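Local coordinates for NADH kinase POS5, mitochondrial (Saccharomyces cerevisiae, PDB 3AFO), which phosphorylates NADH, and with about half the preference NAD(+), at the expense of ATP, supplying mitochondria with the reductant NADPH, at residues N74-I85 against I102-I111. Numbering follows the deposited sequence. Where two conformers were deposited one is given.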
ATOM      1  N   ASN A  74      49.133   3.672  -9.484  1.00 27.59           N
ATOM      2  CA  ASN A  74      48.931   3.445 -10.905  1.00 26.73           C
ATOM      3  C   ASN A  74      47.465   3.581 -11.265  1.00 26.04           C
ATOM      4  O   ASN A  74      46.617   2.909 -10.675  1.00 25.47           O
ATOM      5  CB  ASN A  74      49.453   2.064 -11.300  1.00 26.53           C
ATOM      6  CG  ASN A  74      50.891   1.841 -10.842  1.00 28.33           C
ATOM      7  OD1 ASN A  74      51.782   2.634 -11.158  1.00 28.32           O
ATOM      8  ND2 ASN A  74      51.110   0.789 -10.059  1.00 28.27           N
ATOM      9  N   VAL A  75      47.187   4.437 -12.253  1.00 25.72           N
ATOM     10  CA  VAL A  75      45.823   4.762 -12.687  1.00 25.10           C
ATOM     11  C   VAL A  75      45.378   3.879 -13.850  1.00 24.90           C
ATOM     12  O   VAL A  75      46.019   3.838 -14.912  1.00 25.03           O
ATOM     13  CB  VAL A  75      45.697   6.260 -13.094  1.00 24.89           C
ATOM     14  CG1 VAL A  75      44.402   6.526 -13.874  1.00 25.38           C
ATOM     15  CG2 VAL A  75      45.801   7.173 -11.883  1.00 24.82           C
ATOM     16  N   ILE A  76      44.262   3.186 -13.644  1.00 24.50           N
ATOM     17  CA  ILE A  76      43.648   2.367 -14.670  1.00 24.32           C
ATOM     18  C   ILE A  76      42.299   2.981 -15.068  1.00 24.54           C
ATOM     19  O   ILE A  76      41.504   3.345 -14.199  1.00 24.36           O
ATOM     20  CB  ILE A  76      43.392   0.932 -14.164  1.00 24.22           C
ATOM     21  CG1 ILE A  76      44.651   0.341 -13.502  1.00 25.87           C
ATOM     22  CG2 ILE A  76      42.898   0.068 -15.299  1.00 23.62           C
ATOM     23  CD1 ILE A  76      44.385  -0.918 -12.615  1.00 26.29           C
ATOM     24  N   VAL A  77      42.052   3.094 -16.373  1.00 24.79           N
ATOM     25  CA  VAL A  77      40.747   3.533 -16.894  1.00 25.91           C
ATOM     26  C   VAL A  77      40.411   2.654 -18.083  1.00 26.42           C
ATOM     27  O   VAL A  77      41.275   1.930 -18.575  1.00 26.64           O
ATOM     28  CB  VAL A  77      40.709   5.052 -17.304  1.00 25.56           C
ATOM     29  CG1 VAL A  77      41.015   5.942 -16.130  1.00 25.69           C
ATOM     30  CG2 VAL A  77      41.675   5.351 -18.466  1.00 25.97           C
ATOM     31  N   GLN A  78      39.155   2.726 -18.526  0.50 26.73           N
ATOM     32  CA  GLN A  78      38.681   2.071 -19.747  0.50 27.21           C
ATOM     33  C   GLN A  78      39.447   2.558 -20.986  0.50 27.66           C
ATOM     34  O   GLN A  78      39.915   3.696 -21.004  0.50 27.34           O
ATOM     35  CB  GLN A  78      37.184   2.352 -19.931  0.50 27.27           C
ATOM     36  CG  GLN A  78      36.299   1.672 -18.898  0.50 26.80           C
ATOM     37  CD  GLN A  78      36.331   0.174 -19.046  0.50 27.26           C
ATOM     38  OE1 GLN A  78      35.677  -0.392 -19.921  0.50 27.17           O
ATOM     39  NE2 GLN A  78      37.103  -0.479 -18.198  0.50 27.36           N
ATOM     40  N   PRO A  79      39.574   1.699 -22.021  1.00 28.05           N
ATOM     41  CA  PRO A  79      40.278   2.073 -23.256  1.00 28.96           C
ATOM     42  C   PRO A  79      39.727   3.313 -23.973  1.00 29.91           C
ATOM     43  O   PRO A  79      40.503   4.178 -24.391  1.00 29.38           O
ATOM     44  CB  PRO A  79      40.126   0.827 -24.140  1.00 29.21           C
ATOM     45  CG  PRO A  79      39.966  -0.288 -23.175  1.00 29.17           C
ATOM     46  CD  PRO A  79      39.163   0.280 -22.048  1.00 28.17           C
ATOM     47  N   ASP A  80      38.407   3.404 -24.106  1.00 30.89           N
ATOM     48  CA  ASP A  80      37.805   4.548 -24.778  1.00 31.96           C
ATOM     49  C   ASP A  80      37.946   5.830 -23.947  1.00 31.75           C
ATOM     50  O   ASP A  80      38.103   6.916 -24.500  1.00 31.61           O
ATOM     51  CB  ASP A  80      36.348   4.269 -25.195  1.00 32.74           C
ATOM     52  CG  ASP A  80      35.450   3.826 -24.031  1.00 34.90           C
ATOM     53  OD1 ASP A  80      35.950   3.499 -22.931  1.00 36.47           O
ATOM     54  OD2 ASP A  80      34.216   3.794 -24.238  1.00 38.25           O
ATOM     55  N   VAL A  81      37.915   5.675 -22.625  1.00 31.55           N
ATOM     56  CA  VAL A  81      38.105   6.774 -21.687  1.00 31.45           C
ATOM     57  C   VAL A  81      39.540   7.315 -21.735  1.00 31.82           C
ATOM     58  O   VAL A  81      39.741   8.532 -21.759  1.00 31.29           O
ATOM     59  CB  VAL A  81      37.715   6.359 -20.253  1.00 31.47           C
ATOM     60  CG1 VAL A  81      38.274   7.319 -19.226  1.00 31.23           C
ATOM     61  CG2 VAL A  81      36.186   6.267 -20.123  1.00 31.89           C
ATOM     62  N   ALA A  82      40.524   6.409 -21.751  1.00 31.98           N
ATOM     63  CA  ALA A  82      41.939   6.780 -21.906  1.00 32.75           C
ATOM     64  C   ALA A  82      42.141   7.696 -23.116  1.00 33.23           C
ATOM     65  O   ALA A  82      42.737   8.774 -22.998  1.00 32.97           O
ATOM     66  CB  ALA A  82      42.811   5.529 -22.034  1.00 32.33           C
ATOM     67  N   GLU A  83      41.618   7.266 -24.261  1.00 34.02           N
ATOM     68  CA  GLU A  83      41.653   8.054 -25.490  1.00 35.39           C
ATOM     69  C   GLU A  83      40.875   9.361 -25.349  1.00 35.37           C
ATOM     70  O   GLU A  83      41.340  10.417 -25.786  1.00 35.47           O
ATOM     71  CB  GLU A  83      41.099   7.241 -26.662  1.00 35.78           C
ATOM     72  CG  GLU A  83      42.144   6.422 -27.430  1.00 38.65           C
ATOM     73  CD  GLU A  83      41.582   5.827 -28.726  1.00 42.46           C
ATOM     74  OE1 GLU A  83      40.469   5.265 -28.690  1.00 43.79           O
ATOM     75  OE2 GLU A  83      42.244   5.928 -29.785  1.00 44.89           O
ATOM     76  N   GLU A  84      39.695   9.281 -24.731  1.00 35.15           N
ATOM     77  CA  GLU A  84      38.843  10.448 -24.530  1.00 34.85           C
ATOM     78  C   GLU A  84      39.542  11.538 -23.718  1.00 34.19           C
ATOM     79  O   GLU A  84      39.534  12.699 -24.111  1.00 34.34           O
ATOM     80  CB  GLU A  84      37.531  10.053 -23.840  1.00 35.28           C
ATOM     81  CG  GLU A  84      36.538  11.197 -23.690  1.00 36.45           C
ATOM     82  CD  GLU A  84      35.398  10.877 -22.738  1.00 39.51           C
ATOM     83  OE1 GLU A  84      35.465   9.837 -22.045  1.00 39.84           O
ATOM     84  OE2 GLU A  84      34.437  11.673 -22.675  1.00 40.04           O
ATOM     85  N   ILE A  85      40.145  11.161 -22.595  1.00 33.23           N
ATOM     86  CA  ILE A  85      40.687  12.140 -21.654  1.00 32.67           C
ATOM     87  C   ILE A  85      42.147  12.537 -21.909  1.00 32.40           C
ATOM     88  O   ILE A  85      42.640  13.475 -21.283  1.00 32.34           O
ATOM     89  CB  ILE A  85      40.502  11.701 -20.174  1.00 32.40           C
ATOM     90  CG1 ILE A  85      41.377  10.476 -19.848  1.00 32.89           C
ATOM     91  CG2 ILE A  85      39.015  11.443 -19.873  1.00 33.37           C
ATOM     92  CD1 ILE A  85      41.462  10.138 -18.382  1.00 33.06           C
ATOM     93  N   ILE A 102      50.727   8.886 -16.990  1.00 29.16           N
ATOM     94  CA  ILE A 102      50.543   7.538 -17.513  1.00 28.59           C
ATOM     95  C   ILE A 102      49.154   7.018 -17.144  1.00 28.21           C
ATOM     96  O   ILE A 102      48.750   7.088 -15.994  1.00 28.51           O
ATOM     97  CB  ILE A 102      51.635   6.560 -17.013  1.00 28.64           C
ATOM     98  CG1 ILE A 102      53.031   7.082 -17.388  1.00 29.28           C
ATOM     99  CG2 ILE A 102      51.396   5.171 -17.599  1.00 27.69           C
ATOM    100  CD1 ILE A 102      54.178   6.385 -16.664  1.00 30.78           C
ATOM    101  N   LEU A 103      48.435   6.530 -18.146  1.00 27.68           N
ATOM    102  CA  LEU A 103      47.131   5.920 -17.966  1.00 27.66           C
ATOM    103  C   LEU A 103      47.243   4.484 -18.424  1.00 27.81           C
ATOM    104  O   LEU A 103      47.540   4.228 -19.589  1.00 27.83           O
ATOM    105  CB  LEU A 103      46.077   6.630 -18.826  1.00 27.39           C
ATOM    106  CG  LEU A 103      45.879   8.137 -18.605  1.00 26.34           C
ATOM    107  CD1 LEU A 103      44.800   8.654 -19.551  1.00 26.86           C
ATOM    108  CD2 LEU A 103      45.537   8.456 -17.143  1.00 24.81           C
ATOM    109  N   TYR A 104      47.002   3.549 -17.513  1.00 27.96           N
ATOM    110  CA  TYR A 104      46.989   2.131 -17.871  1.00 28.17           C
ATOM    111  C   TYR A 104      45.593   1.688 -18.283  1.00 28.81           C
ATOM    112  O   TYR A 104      44.598   2.077 -17.661  1.00 28.50           O
ATOM    113  CB  TYR A 104      47.517   1.283 -16.719  1.00 27.90           C
ATOM    114  CG  TYR A 104      48.936   1.641 -16.350  1.00 27.93           C
ATOM    115  CD1 TYR A 104      50.018   1.022 -16.983  1.00 28.04           C
ATOM    116  CD2 TYR A 104      49.198   2.601 -15.384  1.00 27.07           C
ATOM    117  CE1 TYR A 104      51.322   1.360 -16.664  1.00 27.60           C
ATOM    118  CE2 TYR A 104      50.494   2.944 -15.057  1.00 27.10           C
ATOM    119  CZ  TYR A 104      51.549   2.318 -15.703  1.00 28.08           C
ATOM    120  OH  TYR A 104      52.830   2.667 -15.365  1.00 29.45           O
ATOM    121  N   THR A 105      45.526   0.894 -19.344  1.00 29.10           N
ATOM    122  CA  THR A 105      44.264   0.415 -19.869  1.00 29.81           C
ATOM    123  C   THR A 105      44.401  -0.937 -20.569  1.00 30.54           C
ATOM    124  O   THR A 105      45.509  -1.377 -20.894  1.00 30.33           O
ATOM    125  CB  THR A 105      43.631   1.441 -20.839  1.00 30.16           C
ATOM    126  OG1 THR A 105      42.252   1.122 -21.010  1.00 28.95           O
ATOM    127  CG2 THR A 105      44.321   1.434 -22.210  1.00 30.30           C
ATOM    128  N   GLY A 106      43.261  -1.582 -20.800  1.00 31.26           N
ATOM    129  CA  GLY A 106      43.198  -2.832 -21.549  1.00 32.36           C
ATOM    130  C   GLY A 106      41.808  -3.442 -21.454  1.00 33.26           C
ATOM    131  O   GLY A 106      40.871  -2.771 -21.022  1.00 33.12           O
ATOM    132  N   PRO A 107      41.670  -4.720 -21.860  1.00 34.09           N
ATOM    133  CA  PRO A 107      40.395  -5.459 -21.760  1.00 34.51           C
ATOM    134  C   PRO A 107      39.978  -5.709 -20.300  1.00 35.07           C
ATOM    135  O   PRO A 107      40.841  -5.794 -19.419  1.00 34.82           O
ATOM    136  CB  PRO A 107      40.698  -6.790 -22.455  1.00 34.62           C
ATOM    137  CG  PRO A 107      42.026  -6.594 -23.181  1.00 34.81           C
ATOM    138  CD  PRO A 107      42.752  -5.532 -22.453  1.00 33.88           C
ATOM    139  N   GLU A 108      38.670  -5.843 -20.065  1.00 35.90           N
ATOM    140  CA  GLU A 108      38.102  -6.031 -18.719  1.00 36.82           C
ATOM    141  C   GLU A 108      38.872  -7.042 -17.875  1.00 36.24           C
ATOM    142  O   GLU A 108      39.278  -6.734 -16.757  1.00 36.15           O
ATOM    143  CB  GLU A 108      36.609  -6.433 -18.775  1.00 37.53           C
ATOM    144  CG  GLU A 108      35.824  -5.874 -19.967  1.00 40.44           C
ATOM    145  CD  GLU A 108      34.403  -5.426 -19.616  1.00 44.12           C
ATOM    146  OE1 GLU A 108      33.606  -6.250 -19.106  1.00 45.12           O
ATOM    147  OE2 GLU A 108      34.080  -4.239 -19.867  1.00 45.47           O
ATOM    148  N   GLN A 109      39.083  -8.239 -18.424  1.00 36.38           N
ATOM    149  CA  GLN A 109      39.777  -9.324 -17.718  1.00 36.38           C
ATOM    150  C   GLN A 109      41.132  -8.864 -17.200  1.00 35.52           C
ATOM    151  O   GLN A 109      41.503  -9.171 -16.072  1.00 35.88           O
ATOM    152  CB  GLN A 109      39.962 -10.557 -18.619  1.00 36.80           C
ATOM    153  CG  GLN A 109      38.877 -10.765 -19.671  1.00 39.60           C
ATOM    154  CD  GLN A 109      39.111  -9.948 -20.944  1.00 42.58           C
ATOM    155  OE1 GLN A 109      38.332  -9.043 -21.273  1.00 43.25           O
ATOM    156  NE2 GLN A 109      40.188 -10.265 -21.663  1.00 43.65           N
ATOM    157  N   ASP A 110      41.862  -8.124 -18.031  1.00 35.03           N
ATOM    158  CA  ASP A 110      43.141  -7.538 -17.634  1.00 34.45           C
ATOM    159  C   ASP A 110      42.971  -6.532 -16.491  1.00 33.75           C
ATOM    160  O   ASP A 110      43.756  -6.526 -15.547  1.00 33.23           O
ATOM    161  CB  ASP A 110      43.818  -6.859 -18.838  1.00 34.86           C
ATOM    162  CG  ASP A 110      44.530  -7.846 -19.767  1.00 36.41           C
ATOM    163  OD1 ASP A 110      44.121  -9.025 -19.865  1.00 37.30           O
ATOM    164  OD2 ASP A 110      45.517  -7.426 -20.408  1.00 38.60           O
ATOM    165  N   ILE A 111      41.945  -5.684 -16.580  1.00 33.29           N
ATOM    166  CA  ILE A 111      41.697  -4.671 -15.550  1.00 32.99           C
ATOM    167  C   ILE A 111      41.269  -5.326 -14.238  1.00 32.95           C
ATOM    168  O   ILE A 111      41.805  -5.018 -13.168  1.00 32.82           O
ATOM    169  CB  ILE A 111      40.636  -3.636 -16.009  1.00 33.17           C
ATOM    170  CG1 ILE A 111      41.182  -2.789 -17.164  1.00 32.62           C
ATOM    171  CG2 ILE A 111      40.178  -2.762 -14.831  1.00 32.64           C
ATOM    172  CD1 ILE A 111      40.225  -1.728 -17.679  1.00 32.83           C
TER
HETATM  173  O   HOH W   1      49.203   6.029 -13.554  1.00 25.13           O
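A single parallel beta bridge, Ile76 with Tyr104, joins the edge of the parallel sheet in the ATP-NAD kinase N-terminal domain to strand 101-105, itself paired with strand 8-12. Two backbone hydrogen bonds frame it: Tyr104 N donates to Val75 O (2.8 Å), and Val77 N donates to Tyr104 O (3.0 Å). Ile76 CA-H also points at Tyr104 O. The strand axes are 50° apart; toward the start of both strands the backbones draw apart, and a water accepts from Val75 N and donates to Ile102 O. Beyond the bridge a side chain continues the link. Thr105 OG1 stands anti to its own backbone N (chi1 -163°) and donates to Val77 O over 2.7 Å, tilted out of the carbonyl plane, just before helix 79-86 and ahead of its N-cap Gln78. The ring of Pro79 lies across this threonine, with CG 3.4 Å from Gly106 O.

The side chains divide between two faces. On one, Leu103 sends CD2 alongside Val75 CG1 and CD1 against Ile85 CD1 (3.8 Å), near Ala82. On the other, Ile76 CG2 slides past Ile111 CG1. Tyr104 turns the edge of its ring to Val75 O, with CD2 3.4 Å away; Asn74 CB approaches CE2 obliquely, and the Asn74 amide, bonded to Asn43, stands 80° from the ring plane. Ile102 CG2 lies over one face of the ring, offset toward the rim. A serine in place of Tyr104 would probably leave Asn74 CB and the Ile102 methyl without the ring they pack on, and open a gap beside Val75 O. The join thus owes its register to main-chain bonds, its extension to one hydroxyl, and its packing to aliphatic side chains and one tyrosine ring.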